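Local structure of muconolactone isomerase-like protein (1VDH) at the interface of chains A and B. The protein catalyses the hydrogen peroxide-dependent decarboxylation of coproheme to heme b, by way of a three-propionate intermediate, in the last step of the coproporphyrin-dependent pathway. Residues are numbered along the deposited sequence; one frame, centred on the assembly and turned at random. Chains: chain A/B, muconolactone isomerase-like protein.

The interface of chains A and B. Residues chain A 211, 215; chain B 11, 13, 111, 113, 189, 191, 198.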
loop_
_atom_site.group_PDB
_atom_site.type_symbol
_atom_site.label_atom_id
_atom_site.label_comp_id
_atom_site.label_asym_id
_atom_site.label_seq_id
_atom_site.Cartn_x
_atom_site.Cartn_y
_atom_site.Cartn_z
ATOM N N LYS A 211 23.895 -11.511 -3.520
ATOM C CA LYS A 211 24.052 -10.730 -2.294
ATOM C C LYS A 211 25.340 -9.906 -2.288
ATOM O O LYS A 211 25.329 -8.718 -1.956
ATOM C CB LYS A 211 24.018 -11.654 -1.074
ATOM C CG LYS A 211 24.114 -10.928 0.262
ATOM C CD LYS A 211 24.200 -11.916 1.413
ATOM C CE LYS A 211 24.286 -11.200 2.753
ATOM N NZ LYS A 211 25.517 -10.377 2.868
ATOM N N TYR A 215 25.161 -5.751 -2.812
ATOM C CA TYR A 215 25.645 -5.012 -1.644
ATOM C C TYR A 215 26.880 -4.176 -1.995
ATOM O O TYR A 215 26.935 -2.990 -1.677
ATOM C CB TYR A 215 25.964 -5.969 -0.494
ATOM C CG TYR A 215 26.240 -5.291 0.840
ATOM C CD1 TYR A 215 25.582 -4.110 1.204
ATOM C CD2 TYR A 215 27.131 -5.854 1.750
ATOM C CE1 TYR A 215 25.805 -3.506 2.444
ATOM C CE2 TYR A 215 27.362 -5.260 2.997
ATOM C CZ TYR A 215 26.696 -4.087 3.334
ATOM O OH TYR A 215 26.934 -3.499 4.559
ATOM N N THR B 11 32.039 -8.556 4.384
ATOM C CA THR B 11 31.101 -9.454 5.045
ATOM C C THR B 11 31.479 -10.918 4.904
ATOM O O THR B 11 32.241 -11.300 4.018
ATOM C CB THR B 11 29.665 -9.345 4.464
ATOM O OG1 THR B 11 29.645 -9.881 3.134
ATOM C CG2 THR B 11 29.176 -7.901 4.443
ATOM N N GLU B 13 29.311 -14.671 5.030
ATOM C CA GLU B 13 27.966 -15.232 5.029
ATOM C C GLU B 13 27.962 -16.589 5.718
ATOM O O GLU B 13 28.890 -17.383 5.546
ATOM C CB GLU B 13 27.438 -15.399 3.599
ATOM C CG GLU B 13 26.914 -14.120 2.949
ATOM C CD GLU B 13 28.004 -13.096 2.709
ATOM O OE1 GLU B 13 29.039 -13.456 2.117
ATOM O OE2 GLU B 13 27.830 -11.935 3.117
ATOM N N VAL B 111 20.570 -14.186 4.657
ATOM C CA VAL B 111 21.714 -15.023 4.987
ATOM C C VAL B 111 22.478 -14.404 6.150
ATOM O O VAL B 111 22.801 -13.214 6.116
ATOM C CB VAL B 111 22.680 -15.159 3.777
ATOM C CG1 VAL B 111 23.865 -16.047 4.142
ATOM C CG2 VAL B 111 21.942 -15.726 2.556
ATOM N N GLU B 113 24.870 -12.768 8.351
ATOM C CA GLU B 113 25.958 -11.921 7.911
ATOM C C GLU B 113 26.765 -11.299 9.035
ATOM O O GLU B 113 26.211 -10.751 9.984
ATOM C CB GLU B 113 25.384 -10.807 7.030
ATOM C CG GLU B 113 26.407 -9.826 6.492
ATOM C CD GLU B 113 25.763 -8.562 5.962
ATOM O OE1 GLU B 113 25.271 -8.566 4.814
ATOM O OE2 GLU B 113 25.742 -7.561 6.699
ATOM N N GLY B 189 21.752 -10.683 6.109
ATOM C CA GLY B 189 21.689 -9.754 4.993
ATOM C C GLY B 189 20.799 -10.266 3.880
ATOM O O GLY B 189 20.825 -11.456 3.565
ATOM N N GLN B 191 20.482 -8.251 0.930
ATOM C CA GLN B 191 20.833 -7.402 -0.205
ATOM C C GLN B 191 20.792 -8.299 -1.438
ATOM O O GLN B 191 21.452 -9.336 -1.475
ATOM C CB GLN B 191 22.241 -6.821 -0.033
ATOM C CG GLN B 191 22.502 -6.146 1.319
ATOM C CD GLN B 191 23.143 -7.082 2.339
ATOM O OE1 GLN B 191 22.919 -8.291 2.320
ATOM N NE2 GLN B 191 23.950 -6.519 3.230
ATOM N N TRP B 198 18.561 -5.869 5.354
ATOM C CA TRP B 198 18.873 -6.773 6.457
ATOM C C TRP B 198 17.632 -7.286 7.145
ATOM O O TRP B 198 16.555 -6.696 7.046
ATOM C CB TRP B 198 19.741 -6.090 7.528
ATOM C CG TRP B 198 21.148 -5.794 7.103
ATOM C CD1 TRP B 198 22.218 -6.641 7.152
ATOM C CD2 TRP B 198 21.631 -4.565 6.551
ATOM N NE1 TRP B 198 23.341 -6.018 6.656
ATOM C CE2 TRP B 198 23.008 -4.742 6.281
ATOM C CE3 TRP B 198 21.034 -3.334 6.256
ATOM C CZ2 TRP B 198 23.800 -3.731 5.725
ATOM C CZ3 TRP B 198 21.822 -2.325 5.702
ATOM C CH2 TRP B 198 23.194 -2.534 5.442
HETATM O O HOH W 1 27.508 -5.368 6.415
#
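A:Lys211 bridges two carboxylates of the neighbouring subunit, B:Glu13 and B:Glu113, where helix 207-217 of chain A packs on the sheet of chain B in the homopentamer. Its chain runs extended as far as CE and turns only at the last torsion (chi4 -63°), which brings the ammonium NZ between the two acids. Salt bridges join NZ to B:Glu113 OE1 at 2.7 Å, on that oxygen's anti lone pair, and to B:Glu13 OE2 at 2.8 Å, on the anti side but tilted from the carboxylate plane.

Hydrogen bonds within chain B help to position both acids. B:Thr11 OG1 donates to the syn lone pair of B:Glu13 OE2. The amide NE2 of B:Gln191 donates to the syn lone pair of B:Glu113 OE1 in a nearly straight bond (162° at the hydrogen), while the indole NE1 of B:Trp198 holds the other oxygen, OE2. An alanine in place of A:Lys211 would probably leave the two carboxylates without their shared counter-charge and open a gap beside B:Gly189 and B:Gln191, where the methylenes lay.

The lysine methylenes pack on B:Gly189 and B:Glu13; A:Tyr215, one turn further along the helix, carries further apolar contact. B:Gln191 NE2 lies over the centre of its ring, 3.3 Å above the plane, and also sits over the rim of the B:Trp198 indole face, so this nitrogen fills the corner between two nearly perpendicular rings. The methyl CG2 of B:Thr11 meets the phenol edge at CE2, 3.5 Å away. The phenol oxygen lies at the indole edge beside CZ2. Water 1 completes the link, 2.7 Å from A:Tyr215 OH and 2.8 Å from B:Glu113 OE2.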